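Local structure of putative branched chain amino acid ABC transporter, periplasmic amino acid-binding protein (Brucella ovis, 4XFK) at residues Ala146-Lys150 with Glu182-Glu186; Lys240-Leu246 with Glu260-Thr266; Phe268-Ala272 with Lys362-Lys366; Met354-Ser360 with Phe374-Phe380. The protein probably binds leucine, isoleucine, valine, threonine and alanine in the periplasm as a component of an ABC amino-acid transport system. The protein carries 1 engineered substitution. All coordinates share one frame; numbering follows the deposited sequence. Where two conformers were deposited one is given.

In the fold
All four contacts lie in one lobe of the periplasmic-binding-protein fold, around its mixed sheet. Contact 2 pairs strands 240-243 and 263-266, and contact 4 pairs 350-360 with 373-380. Strands 263-266 and 350-360 are neighbours, so contacts 2 and 4, with centres about 9 Å apart, form continuous sheet. Contact 1 joins helices 138-152 and 167-184; Met149 packs on Ala242 and Ile263, while Gly148 meets Phe377 and Val356. Contact 3, about 8 Å from contact 4 between centres, joins two loops at the surface, and Asn269 ties it to Gln357. Along the chain contacts 1 and 2 come in turn, then contacts 3 and 4 interlace, and the late strands 350-360 and 373-380 join the same sheet.

Contact 1. Residues Ala146-Lys150 with Glu182-Glu186; sequences AQGMK and EIGYE
Gln147 and Ile183 mark the closest backbone approach, 6.5 Å between their CA atoms, where a turn of helix 138-152 passes the last part of helix 167-184, which takes a wider pi-type turn at 182-184. Both helices belong to the alpha/beta layering of the periplasmic binding protein fold: helix 167-184 is the connection between parallel strands 158-164 and 186-193. Ile183 fills the interface. Its CD1 rests on Ala146 CB at 3.8 Å, CG2 lies 3.9 Å from Lys150 CD, and CG1 faces Gln147 OE1 at 4.1 Å, so the CG1-CD1 arm lies against Ala146 and Gln147 and the CG2 methyl against Lys150. Gln147 meets the isoleucine with its oxygen end, whereas its NE2 is bonded to Asp151 OD1 one turn on. Beyond Gly184, which turns the chain at a positive phi of 111°, the Tyr185 ring meets the same methyl of Ala146 obliquely, CE2 to CB 4.2 Å. The hydroxyl of that tyrosine is fixed by Val176 O, and its ring also meets Phe217 of the sheet, so the buried alanine sits where helix, helix end and sheet converge. The polar part of the contact is more exposed. Lys150 leaves its helix with CG anti to the backbone N (chi1 -180°) and remains extended to the ammonium, laying its methylenes past Ile183. This places a cation at a helix C-terminus, where it would probably be favoured by the partial negative charge. Lys150 NZ donates to Ile183 O at 2.9 Å, reaching the oxygen from above the carbonyl plane, 37° out of it.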
loop_
_atom_site.group_PDB
_atom_site.type_symbol
_atom_site.label_atom_id
_atom_site.label_comp_id
_atom_site.label_asym_id
_atom_site.label_seq_id
_atom_site.Cartn_x
_atom_site.Cartn_y
_atom_site.Cartn_z
ATOM N N ALA A 146 -11.358 8.138 -8.368
ATOM C CA ALA A 146 -12.451 8.509 -9.257
ATOM C C ALA A 146 -13.215 9.726 -8.717
ATOM O O ALA A 146 -13.516 10.666 -9.462
ATOM C CB ALA A 146 -13.397 7.323 -9.456
ATOM N N GLN A 147 -13.528 9.714 -7.425
ATOM C CA GLN A 147 -14.247 10.836 -6.830
ATOM C C GLN A 147 -13.437 12.131 -6.894
ATOM O O GLN A 147 -13.992 13.201 -7.141
ATOM C CB GLN A 147 -14.656 10.531 -5.392
ATOM C CG GLN A 147 -15.546 11.600 -4.783
ATOM C CD GLN A 147 -16.894 11.672 -5.457
ATOM O OE1 GLN A 147 -17.534 10.647 -5.703
ATOM N NE2 GLN A 147 -17.331 12.883 -5.777
ATOM N N GLY A 148 -12.132 12.039 -6.663
ATOM C CA GLY A 148 -11.262 13.200 -6.763
ATOM C C GLY A 148 -11.273 13.800 -8.159
ATOM O O GLY A 148 -11.403 15.011 -8.328
ATOM N N MET A 149 -11.155 12.945 -9.170
ATOM C CA MET A 149 -11.261 13.400 -10.557
ATOM C C MET A 149 -12.620 14.059 -10.830
ATOM O O MET A 149 -12.692 15.112 -11.477
ATOM C CB MET A 149 -11.018 12.245 -11.520
ATOM C CG MET A 149 -9.595 11.730 -11.443
ATOM S SD MET A 149 -9.301 10.286 -12.471
ATOM C CE MET A 149 -9.381 11.031 -14.105
ATOM N N LYS A 150 -13.692 13.449 -10.323
ATOM C CA LYS A 150 -15.031 14.018 -10.461
ATOM C C LYS A 150 -15.125 15.402 -9.814
ATOM O O LYS A 150 -15.663 16.331 -10.415
ATOM C CB LYS A 150 -16.071 13.071 -9.867
ATOM C CG LYS A 150 -17.501 13.580 -9.975
ATOM C CD LYS A 150 -18.462 12.536 -9.434
ATOM C CE LYS A 150 -19.912 12.972 -9.555
ATOM N NZ LYS A 150 -20.830 11.825 -9.278
ATOM N N GLU A 182 -22.731 5.344 -9.637
ATOM C CA GLU A 182 -22.774 6.481 -8.722
ATOM C C GLU A 182 -21.796 7.596 -9.095
ATOM O O GLU A 182 -22.162 8.777 -9.127
ATOM C CB GLU A 182 -22.499 6.022 -7.291
ATOM C CG GLU A 182 -22.353 7.169 -6.306
ATOM C CD GLU A 182 -22.116 6.691 -4.888
ATOM O OE1 GLU A 182 -22.223 5.468 -4.648
ATOM O OE2 GLU A 182 -21.822 7.536 -4.015
ATOM N N ILE A 183 -20.548 7.235 -9.369
ATOM C CA ILE A 183 -19.561 8.261 -9.662
ATOM C C ILE A 183 -19.771 8.851 -11.057
ATOM O O ILE A 183 -19.667 10.062 -11.245
ATOM C CB ILE A 183 -18.133 7.756 -9.427
ATOM C CG1 ILE A 183 -18.016 7.249 -7.985
ATOM C CG2 ILE A 183 -17.134 8.869 -9.680
ATOM C CD1 ILE A 183 -16.607 6.882 -7.547
ATOM N N GLY A 184 -20.097 8.013 -12.031
ATOM C CA GLY A 184 -20.507 8.536 -13.321
ATOM C C GLY A 184 -19.580 8.326 -14.491
ATOM O O GLY A 184 -19.206 9.270 -15.195
ATOM N N TYR A 185 -19.224 7.076 -14.723
ATOM C CA TYR A 185 -18.534 6.716 -15.943
ATOM C C TYR A 185 -19.109 5.393 -16.409
ATOM O O TYR A 185 -19.687 4.644 -15.619
ATOM C CB TYR A 185 -17.019 6.624 -15.718
ATOM C CG TYR A 185 -16.634 5.795 -14.513
ATOM C CD1 TYR A 185 -16.501 4.417 -14.612
ATOM C CD2 TYR A 185 -16.409 6.388 -13.271
ATOM C CE1 TYR A 185 -16.163 3.645 -13.516
ATOM C CE2 TYR A 185 -16.067 5.626 -12.167
ATOM C CZ TYR A 185 -15.945 4.258 -12.297
ATOM O OH TYR A 185 -15.614 3.494 -11.205
ATOM N N GLU A 186 -18.985 5.126 -17.700
ATOM C CA GLU A 186 -19.319 3.818 -18.223
ATOM C C GLU A 186 -18.025 3.058 -18.438
ATOM O O GLU A 186 -17.094 3.576 -19.057
ATOM C CB GLU A 186 -20.075 3.946 -19.544
ATOM C CG GLU A 186 -20.457 2.610 -20.162
ATOM C CD GLU A 186 -21.069 2.740 -21.540
ATOM O OE1 GLU A 186 -21.626 3.813 -21.863
ATOM O OE2 GLU A 186 -20.988 1.755 -22.300
#

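Contact 2. Residues Lys240-Leu246 with Glu260-Thr266; sequences KFATSFL and EGHIVST
This is a parallel strand pairing inside a beta-alpha-beta unit: strands 240-243 and 263-266, joined through helix 251-255, run 10° from parallel within the lobe's mixed sheet, with Ala242 beside Ile263 and Thr243 beside Val264. Ile263 N donates to Phe241 O (2.9 Å) and Ser265 N to Thr243 O, while Ile263 O receives the N-H of Thr243. The same Ile263 oxygen also takes the Thr243 hydroxyl, OG1 to O 2.9 Å. For this, OG1 stands between the backbone N and the carbonyl carbon (chi1 73°), where it also accepts from Leu246 N at 3.2 Å in an ST motif that holds the chain as it leaves the strand. Val264 CG2 presses against Thr243 OG1 at 3.3 Å. At the other end a side chain stands in for a backbone partner: Phe241 N donates to His262 ND1 at 2.9 Å, nearly straight (167°) and in the imidazole plane. ND1 is therefore the acceptor nitrogen, consistent with a proton on NE2, which makes a weak bond to Ile258 O. Lys240 crosses the imidazole at about a right angle, its CD over one face and 3.7 Å from the ring centroid, before NZ donates to Glu260 O at 2.8 Å. Leu246 returns to touch the histidine, CD2 to CB 3.4 Å. Phe241 points into helix 223-235, meeting Leu228, Met229 and Ala232, while Ala242 and Ile263 face Met149 and Val145 of helix 138-152; strand 215-218 lies next to 240-243, and strand 350-360 next to 263-266.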
loop_
_atom_site.group_PDB
_atom_site.type_symbol
_atom_site.label_atom_id
_atom_site.label_comp_id
_atom_site.label_asym_id
_atom_site.label_seq_id
_atom_site.Cartn_x
_atom_site.Cartn_y
_atom_site.Cartn_z
ATOM N N LYS A 240 -6.192 9.490 -20.072
ATOM C CA LYS A 240 -5.326 9.582 -18.907
ATOM C C LYS A 240 -5.564 8.409 -17.971
ATOM O O LYS A 240 -6.701 7.974 -17.771
ATOM C CB LYS A 240 -5.528 10.917 -18.195
ATOM C CG LYS A 240 -5.135 12.120 -19.057
ATOM C CD LYS A 240 -3.678 12.031 -19.530
ATOM C CE LYS A 240 -3.352 13.077 -20.593
ATOM N NZ LYS A 240 -1.951 12.899 -21.094
ATOM N N PHE A 241 -4.480 7.869 -17.431
ATOM C CA PHE A 241 -4.574 6.788 -16.467
ATOM C C PHE A 241 -5.002 7.310 -15.101
ATOM O O PHE A 241 -4.550 8.364 -14.658
ATOM C CB PHE A 241 -3.229 6.062 -16.344
ATOM C CG PHE A 241 -2.869 5.227 -17.545
ATOM C CD1 PHE A 241 -3.317 3.924 -17.664
ATOM C CD2 PHE A 241 -2.070 5.742 -18.545
ATOM C CE1 PHE A 241 -2.979 3.157 -18.768
ATOM C CE2 PHE A 241 -1.730 4.974 -19.655
ATOM C CZ PHE A 241 -2.184 3.684 -19.762
ATOM N N ALA A 242 -5.891 6.567 -14.450
ATOM C CA ALA A 242 -6.277 6.835 -13.072
ATOM C C ALA A 242 -5.844 5.624 -12.265
ATOM O O ALA A 242 -6.343 4.519 -12.483
ATOM C CB ALA A 242 -7.776 7.058 -12.968
ATOM N N THR A 243 -4.893 5.835 -11.356
ATOM C CA THR A 243 -4.122 4.727 -10.820
ATOM C C THR A 243 -3.994 4.750 -9.313
ATOM O O THR A 243 -4.286 5.756 -8.653
ATOM C CB THR A 243 -2.675 4.753 -11.367
ATOM O OG1 THR A 243 -1.949 5.828 -10.750
ATOM C CG2 THR A 243 -2.657 4.900 -12.889
ATOM N N SER A 244 -3.506 3.628 -8.788
ATOM C CA SER A 244 -3.050 3.537 -7.414
ATOM C C SER A 244 -1.539 3.679 -7.294
ATOM O O SER A 244 -1.061 4.102 -6.246
ATOM C CB SER A 244 -3.480 2.198 -6.806
ATOM O OG SER A 244 -3.224 1.117 -7.696
ATOM N N PHE A 245 -0.796 3.344 -8.355
ATOM C CA PHE A 245 0.656 3.145 -8.220
ATOM C C PHE A 245 1.511 3.888 -9.241
ATOM O O PHE A 245 2.686 3.550 -9.418
ATOM C CB PHE A 245 1.013 1.652 -8.271
ATOM C CG PHE A 245 0.309 0.820 -7.226
ATOM C CD1 PHE A 245 0.296 1.204 -5.892
ATOM C CD2 PHE A 245 -0.341 -0.349 -7.586
ATOM C CE1 PHE A 245 -0.373 0.437 -4.939
ATOM C CE2 PHE A 245 -0.996 -1.121 -6.644
ATOM C CZ PHE A 245 -1.012 -0.731 -5.313
ATOM N N LEU A 246 0.973 4.927 -9.880
ATOM C CA LEU A 246 1.761 5.612 -10.902
ATOM C C LEU A 246 3.023 6.275 -10.351
ATOM O O LEU A 246 3.988 6.459 -11.094
ATOM C CB LEU A 246 0.919 6.639 -11.658
ATOM C CG LEU A 246 1.548 7.199 -12.935
ATOM C CD1 LEU A 246 1.784 6.111 -13.973
ATOM C CD2 LEU A 246 0.687 8.308 -13.503
ATOM N N GLU A 260 1.881 14.582 -18.841
ATOM C CA GLU A 260 0.956 15.508 -18.195
ATOM C C GLU A 260 -0.430 14.897 -17.977
ATOM O O GLU A 260 -0.995 14.285 -18.876
ATOM C CB GLU A 260 0.837 16.799 -19.019
ATOM C CG GLU A 260 -0.045 17.880 -18.386
ATOM C CD GLU A 260 -0.228 19.104 -19.277
ATOM O OE1 GLU A 260 0.293 19.114 -20.412
ATOM O OE2 GLU A 260 -0.904 20.060 -18.843
ATOM N N GLY A 261 -0.959 15.046 -16.768
ATOM C CA GLY A 261 -2.377 14.836 -16.551
ATOM C C GLY A 261 -2.827 13.474 -16.059
ATOM O O GLY A 261 -4.014 13.276 -15.807
ATOM N N HIS A 262 -1.908 12.521 -15.943
ATOM C CA HIS A 262 -2.253 11.234 -15.339
ATOM C C HIS A 262 -2.436 11.397 -13.840
ATOM O O HIS A 262 -1.927 12.353 -13.244
ATOM C CB HIS A 262 -1.213 10.173 -15.681
ATOM C CG HIS A 262 -1.053 9.975 -17.150
ATOM N ND1 HIS A 262 -1.910 9.189 -17.891
ATOM C CD2 HIS A 262 -0.166 10.502 -18.027
ATOM C CE1 HIS A 262 -1.548 9.229 -19.162
ATOM N NE2 HIS A 262 -0.498 10.023 -19.271
ATOM N N ILE A 263 -3.169 10.466 -13.239
ATOM C CA ILE A 263 -3.681 10.645 -11.889
ATOM C C ILE A 263 -3.350 9.458 -10.989
ATOM O O ILE A 263 -3.335 8.304 -11.430
ATOM C CB ILE A 263 -5.233 10.816 -11.924
ATOM C CG1 ILE A 263 -5.665 11.864 -12.962
ATOM C CG2 ILE A 263 -5.798 11.174 -10.552
ATOM C CD1 ILE A 263 -5.207 13.277 -12.637
ATOM N N VAL A 264 -3.092 9.745 -9.720
ATOM C CA VAL A 264 -2.895 8.704 -8.714
ATOM C C VAL A 264 -3.543 9.177 -7.415
ATOM O O VAL A 264 -3.626 10.379 -7.166
ATOM C CB VAL A 264 -1.383 8.398 -8.509
ATOM C CG1 VAL A 264 -0.668 9.560 -7.821
ATOM C CG2 VAL A 264 -1.161 7.085 -7.747
ATOM N N SER A 265 -4.040 8.239 -6.612
ATOM C CA SER A 265 -4.509 8.543 -5.263
ATOM C C SER A 265 -3.672 7.729 -4.285
ATOM O O SER A 265 -3.567 6.504 -4.428
ATOM C CB SER A 265 -5.983 8.191 -5.109
ATOM O OG SER A 265 -6.411 8.524 -3.799
ATOM N N THR A 266 -3.046 8.414 -3.326
ATOM C CA THR A 266 -2.149 7.761 -2.366
ATOM C C THR A 266 -2.299 8.398 -0.984
ATOM O O THR A 266 -2.930 9.443 -0.858
ATOM C CB THR A 266 -0.658 7.879 -2.769
ATOM O OG1 THR A 266 -0.171 9.155 -2.358
ATOM C CG2 THR A 266 -0.432 7.658 -4.252
#

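Contact 3. Residues Phe268-Ala272 with Lys362-Lys366; sequences FNPEA and KARIK
Glu271, in a type I turn from Asn269 to Ala272, reaches across to the loop at Ala363-Ile365. Its CB points toward that loop, and with CG anti to the carbonyl carbon (chi1 -53°) the chain runs out extended. CG and then CD slide by Arg364 CB, CD at 3.8 Å, the two side chains crossing at about a right angle. OE1 accepts the backbone N-H of Arg364 at 2.8 Å, almost straight at 174°, although the donor stands above the carboxylate plane, 51° out of it. The same OE1 also accepts a hydrogen bond from a water at 2.7 Å, which in turn accepts from Ile365 N. OE2 is held by two more waters: one at 2.6 Å that also donates to Lys362 O, and one that accepts from Arg364 NE. The apolar part of the contact is Pro270 CB against Ile365 CG1 at 3.9 Å. Upstream, Asn269 OD1 accepts from Glu271 N at 2.9 Å in an Asx turn, fixing where the glutamate starts. Four donors thus grip the carboxylate, consistent with an ionised group, yet the arginine's charge meets it through water, with 4.9 Å between Glu271 OE2 and Arg364 NE.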
loop_
_atom_site.group_PDB
_atom_site.type_symbol
_atom_site.label_atom_id
_atom_site.label_comp_id
_atom_site.label_asym_id
_atom_site.label_seq_id
_atom_site.Cartn_x
_atom_site.Cartn_y
_atom_site.Cartn_z
ATOM N N PHE A 268 -0.242 10.107 0.606
ATOM C CA PHE A 268 0.765 11.134 0.856
ATOM C C PHE A 268 1.153 11.938 -0.384
ATOM O O PHE A 268 1.181 11.418 -1.505
ATOM C CB PHE A 268 2.023 10.476 1.440
ATOM C CG PHE A 268 3.182 11.422 1.607
ATOM C CD1 PHE A 268 3.207 12.334 2.650
ATOM C CD2 PHE A 268 4.242 11.404 0.713
ATOM C CE1 PHE A 268 4.278 13.216 2.806
ATOM C CE2 PHE A 268 5.314 12.283 0.864
ATOM C CZ PHE A 268 5.324 13.183 1.907
ATOM N N ASN A 269 1.474 13.207 -0.171
ATOM C CA ASN A 269 2.198 13.977 -1.163
ATOM C C ASN A 269 3.010 15.006 -0.382
ATOM O O ASN A 269 2.517 15.544 0.602
ATOM C CB ASN A 269 1.225 14.641 -2.151
ATOM C CG ASN A 269 1.927 15.494 -3.181
ATOM O OD1 ASN A 269 2.378 16.593 -2.876
ATOM N ND2 ASN A 269 2.017 14.998 -4.411
ATOM N N PRO A 270 4.259 15.268 -0.794
ATOM C CA PRO A 270 5.093 16.218 -0.045
ATOM C C PRO A 270 4.451 17.591 0.190
ATOM O O PRO A 270 4.768 18.221 1.199
ATOM C CB PRO A 270 6.326 16.378 -0.936
ATOM C CG PRO A 270 6.416 15.100 -1.683
ATOM C CD PRO A 270 5.003 14.625 -1.893
ATOM N N GLU A 271 3.593 18.046 -0.725
ATOM C CA GLU A 271 2.971 19.373 -0.633
ATOM C C GLU A 271 1.535 19.338 -0.134
ATOM O O GLU A 271 0.847 20.358 -0.181
ATOM C CB GLU A 271 2.894 20.040 -2.003
ATOM C CG GLU A 271 4.160 20.138 -2.790
ATOM C CD GLU A 271 3.901 20.760 -4.149
ATOM O OE1 GLU A 271 4.190 20.103 -5.167
ATOM O OE2 GLU A 271 3.390 21.902 -4.197
ATOM N N ALA A 272 1.060 18.177 0.301
ATOM C CA ALA A 272 -0.356 18.043 0.629
ATOM C C ALA A 272 -0.711 18.482 2.041
ATOM O O ALA A 272 -1.871 18.765 2.320
ATOM C CB ALA A 272 -0.844 16.626 0.366
ATOM N N LYS A 362 3.972 21.770 -12.348
ATOM C CA LYS A 362 3.830 22.632 -11.181
ATOM C C LYS A 362 4.289 21.957 -9.884
ATOM O O LYS A 362 4.505 22.635 -8.890
ATOM C CB LYS A 362 2.385 23.109 -11.033
ATOM C CG LYS A 362 1.908 24.034 -12.149
ATOM C CD LYS A 362 0.415 24.321 -12.026
ATOM C CE LYS A 362 -0.086 25.192 -13.172
ATOM N NZ LYS A 362 0.182 24.580 -14.507
ATOM N N ALA A 363 4.438 20.633 -9.885
ATOM C CA ALA A 363 4.837 19.919 -8.674
ATOM C C ALA A 363 6.223 20.356 -8.218
ATOM O O ALA A 363 7.134 20.473 -9.033
ATOM C CB ALA A 363 4.814 18.422 -8.921
ATOM N N ARG A 364 6.379 20.589 -6.918
ATOM C CA ARG A 364 7.669 20.991 -6.365
ATOM C C ARG A 364 8.702 19.870 -6.446
ATOM O O ARG A 364 9.848 20.096 -6.842
ATOM C CB ARG A 364 7.520 21.444 -4.915
ATOM C CG ARG A 364 8.833 21.891 -4.283
ATOM C CD ARG A 364 8.590 22.670 -3.009
ATOM N NE ARG A 364 7.748 23.830 -3.262
ATOM C CZ ARG A 364 8.206 25.010 -3.675
ATOM N NH1 ARG A 364 9.509 25.188 -3.874
ATOM N NH2 ARG A 364 7.363 26.014 -3.886
ATOM N N ILE A 365 8.295 18.663 -6.053
ATOM C CA ILE A 365 9.169 17.499 -6.083
ATOM C C ILE A 365 8.929 16.761 -7.395
ATOM O O ILE A 365 7.828 16.260 -7.647
ATOM C CB ILE A 365 8.882 16.558 -4.894
ATOM C CG1 ILE A 365 9.092 17.280 -3.557
ATOM C CG2 ILE A 365 9.733 15.297 -4.986
ATOM C CD1 ILE A 365 10.420 17.949 -3.428
ATOM N N LYS A 366 9.963 16.699 -8.229
ATOM C CA LYS A 366 9.862 16.105 -9.559
ATOM C C LYS A 366 10.043 14.595 -9.519
ATOM O O LYS A 366 10.731 14.070 -8.642
ATOM C CB LYS A 366 10.922 16.707 -10.478
ATOM C CG LYS A 366 10.971 18.220 -10.451
ATOM C CD LYS A 366 9.631 18.808 -10.834
ATOM C CE LYS A 366 9.733 20.308 -11.007
ATOM N NZ LYS A 366 8.451 20.878 -11.490
HETATM O O HOH W 1 3.626 23.348 -6.378
HETATM O O HOH W 2 5.876 18.076 -4.597
HETATM O O HOH W 3 5.093 23.657 -2.450
#

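Contact 4. Residues Met354-Ser360 with Phe374-Phe380; sequences MVVQEVS and FLPFKTF. With ACT (acetate ion), chain C.
Phe377 lays one ring face over the backbone of the opposite strand, with Val356 O 3.5 Å above its plane, while Glu358 N lies at the ring's edge. A chi1 of 64° swings the ring across to Val356, and its far end, CZ, presses on Val356 CG1 at 3.4 Å. Glu358 sets its carboxylate at 89° to this ring, and Lys152 from helix 138-152 adds a cation-pi interaction. The Phe380 ring has Lys378 CG over one face and Val356 CG2 at its edge, 3.8 Å from CE2. Phe374, turned the other way, meets Val359 CG2 obliquely, CE2 at 3.7 Å. The strands are antiparallel with a classic beta bulge: Phe377 and Lys378 both face Val356, whose O accepts from Phe377 N at 2.9 Å and weakly from Lys378 N at 3.4 Å. Beyond the bulge Pro376 falls in a non-hydrogen-bonded pair with Gln357, where its lack of an N-H costs no strand bond, and its CB meets Val355 CG1 at 3.6 Å. The Gln357 amide is held at both its nitrogen and its oxygen: NE2 donates to Val355 O and Thr266 OG1, and OE1 accepts from Asn269 ND2. Thr379 OG1 donates to OXT of an acetate, probably from the crystallisation liquor, at 2.8 Å; the ion also lies against the Pro376 ring.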
loop_
_atom_site.group_PDB
_atom_site.type_symbol
_atom_site.label_atom_id
_atom_site.label_comp_id
_atom_site.label_asym_id
_atom_site.label_seq_id
_atom_site.Cartn_x
_atom_site.Cartn_y
_atom_site.Cartn_z
ATOM N N MET A 354 -6.492 10.442 2.194
ATOM C CA MET A 354 -6.009 10.114 0.860
ATOM C C MET A 354 -5.878 11.382 0.030
ATOM O O MET A 354 -6.710 12.280 0.110
ATOM C CB MET A 354 -6.959 9.130 0.175
ATOM C CG MET A 354 -6.926 7.727 0.773
ATOM S SD MET A 354 -5.349 6.864 0.506
ATOM C CE MET A 354 -5.505 6.447 -1.230
ATOM N N VAL A 355 -4.827 11.445 -0.772
ATOM C CA VAL A 355 -4.540 12.614 -1.580
ATOM C C VAL A 355 -4.543 12.225 -3.041
ATOM O O VAL A 355 -3.778 11.354 -3.465
ATOM C CB VAL A 355 -3.148 13.171 -1.239
ATOM C CG1 VAL A 355 -2.927 14.510 -1.926
ATOM C CG2 VAL A 355 -3.012 13.307 0.245
ATOM N N VAL A 356 -5.402 12.878 -3.815
ATOM C CA VAL A 356 -5.459 12.641 -5.249
ATOM C C VAL A 356 -4.572 13.668 -5.947
ATOM O O VAL A 356 -4.614 14.859 -5.627
ATOM C CB VAL A 356 -6.901 12.672 -5.781
ATOM C CG1 VAL A 356 -6.942 12.066 -7.168
ATOM C CG2 VAL A 356 -7.814 11.887 -4.839
ATOM N N GLN A 357 -3.761 13.182 -6.884
ATOM C CA GLN A 357 -2.636 13.932 -7.433
ATOM C C GLN A 357 -2.577 13.812 -8.949
ATOM O O GLN A 357 -2.909 12.755 -9.508
ATOM C CB GLN A 357 -1.328 13.391 -6.855
ATOM C CG GLN A 357 -1.230 13.471 -5.335
ATOM C CD GLN A 357 -0.311 12.420 -4.754
ATOM O OE1 GLN A 357 0.899 12.449 -4.980
ATOM N NE2 GLN A 357 -0.878 11.485 -3.993
ATOM N N GLU A 358 -2.133 14.881 -9.610
ATOM C CA GLU A 358 -1.988 14.890 -11.064
ATOM C C GLU A 358 -0.528 15.089 -11.451
ATOM O O GLU A 358 0.212 15.774 -10.751
ATOM C CB GLU A 358 -2.839 16.003 -11.672
ATOM C CG GLU A 358 -2.437 17.407 -11.226
ATOM C CD GLU A 358 -3.303 18.486 -11.828
ATOM O OE1 GLU A 358 -3.224 18.690 -13.054
ATOM O OE2 GLU A 358 -4.059 19.126 -11.071
ATOM N N VAL A 359 -0.112 14.494 -12.563
ATOM C CA VAL A 359 1.238 14.724 -13.062
ATOM C C VAL A 359 1.295 16.103 -13.720
ATOM O O VAL A 359 0.527 16.390 -14.643
ATOM C CB VAL A 359 1.658 13.633 -14.056
ATOM C CG1 VAL A 359 3.071 13.895 -14.562
ATOM C CG2 VAL A 359 1.557 12.256 -13.388
ATOM N N SER A 360 2.199 16.952 -13.235
ATOM C CA SER A 360 2.207 18.364 -13.596
ATOM C C SER A 360 3.594 18.960 -13.424
ATOM O O SER A 360 4.340 18.563 -12.531
ATOM C CB SER A 360 1.224 19.130 -12.708
ATOM O OG SER A 360 1.330 20.532 -12.908
ATOM N N PHE A 374 4.243 14.847 -9.064
ATOM C CA PHE A 374 2.881 14.673 -8.599
ATOM C C PHE A 374 2.426 15.879 -7.796
ATOM O O PHE A 374 3.027 16.233 -6.791
ATOM C CB PHE A 374 2.771 13.360 -7.823
ATOM C CG PHE A 374 2.938 12.160 -8.706
ATOM C CD1 PHE A 374 4.194 11.628 -8.958
ATOM C CD2 PHE A 374 1.837 11.600 -9.345
ATOM C CE1 PHE A 374 4.349 10.537 -9.812
ATOM C CE2 PHE A 374 1.991 10.511 -10.190
ATOM C CZ PHE A 374 3.247 9.982 -10.422
ATOM N N LEU A 375 1.365 16.521 -8.276
ATOM C CA LEU A 375 0.824 17.728 -7.665
ATOM C C LEU A 375 -0.519 17.367 -7.045
ATOM O O LEU A 375 -1.408 16.878 -7.742
ATOM C CB LEU A 375 0.615 18.794 -8.740
ATOM C CG LEU A 375 0.043 20.133 -8.270
ATOM C CD1 LEU A 375 1.122 20.955 -7.598
ATOM C CD2 LEU A 375 -0.582 20.904 -9.439
ATOM N N PRO A 376 -0.674 17.594 -5.730
ATOM C CA PRO A 376 -1.942 17.255 -5.075
ATOM C C PRO A 376 -3.055 18.228 -5.458
ATOM O O PRO A 376 -2.790 19.427 -5.580
ATOM C CB PRO A 376 -1.609 17.397 -3.585
ATOM C CG PRO A 376 -0.520 18.419 -3.538
ATOM C CD PRO A 376 0.275 18.256 -4.812
ATOM N N PHE A 377 -4.277 17.729 -5.646
ATOM C CA PHE A 377 -5.405 18.623 -5.927
ATOM C C PHE A 377 -6.650 18.377 -5.070
ATOM O O PHE A 377 -7.577 19.187 -5.088
ATOM C CB PHE A 377 -5.759 18.651 -7.422
ATOM C CG PHE A 377 -6.241 17.335 -7.974
ATOM C CD1 PHE A 377 -7.568 16.951 -7.838
ATOM C CD2 PHE A 377 -5.375 16.499 -8.669
ATOM C CE1 PHE A 377 -8.017 15.748 -8.358
ATOM C CE2 PHE A 377 -5.820 15.299 -9.188
ATOM C CZ PHE A 377 -7.146 14.930 -9.047
ATOM N N LYS A 378 -6.675 17.272 -4.331
ATOM C CA LYS A 378 -7.800 16.962 -3.451
ATOM C C LYS A 378 -7.344 16.035 -2.338
ATOM O O LYS A 378 -6.713 15.017 -2.597
ATOM C CB LYS A 378 -8.945 16.302 -4.234
ATOM C CG LYS A 378 -10.112 15.816 -3.374
ATOM C CD LYS A 378 -10.829 16.975 -2.693
ATOM C CE LYS A 378 -12.005 16.483 -1.862
ATOM N NZ LYS A 378 -12.696 17.591 -1.141
ATOM N N THR A 379 -7.663 16.388 -1.100
ATOM C CA THR A 379 -7.409 15.498 0.026
ATOM C C THR A 379 -8.728 15.102 0.658
ATOM O O THR A 379 -9.539 15.960 1.012
ATOM C CB THR A 379 -6.524 16.152 1.093
ATOM O OG1 THR A 379 -5.221 16.383 0.553
ATOM C CG2 THR A 379 -6.408 15.248 2.314
ATOM N N PHE A 380 -8.949 13.799 0.770
ATOM C CA PHE A 380 -10.105 13.278 1.475
ATOM C C PHE A 380 -9.691 12.951 2.897
ATOM O O PHE A 380 -8.625 12.382 3.122
ATOM C CB PHE A 380 -10.634 12.021 0.785
ATOM C CG PHE A 380 -11.231 12.280 -0.561
ATOM C CD1 PHE A 380 -12.485 12.871 -0.672
ATOM C CD2 PHE A 380 -10.555 11.927 -1.718
ATOM C CE1 PHE A 380 -13.050 13.118 -1.918
ATOM C CE2 PHE A 380 -11.117 12.160 -2.970
ATOM C CZ PHE A 380 -12.366 12.761 -3.071
HETATM C C ACT C . -4.389 19.372 -1.540
HETATM O O ACT C . -5.181 20.147 -2.128
HETATM O OXT ACT C . -4.746 18.174 -1.497
HETATM C CH3 ACT C . -3.093 19.843 -0.944
#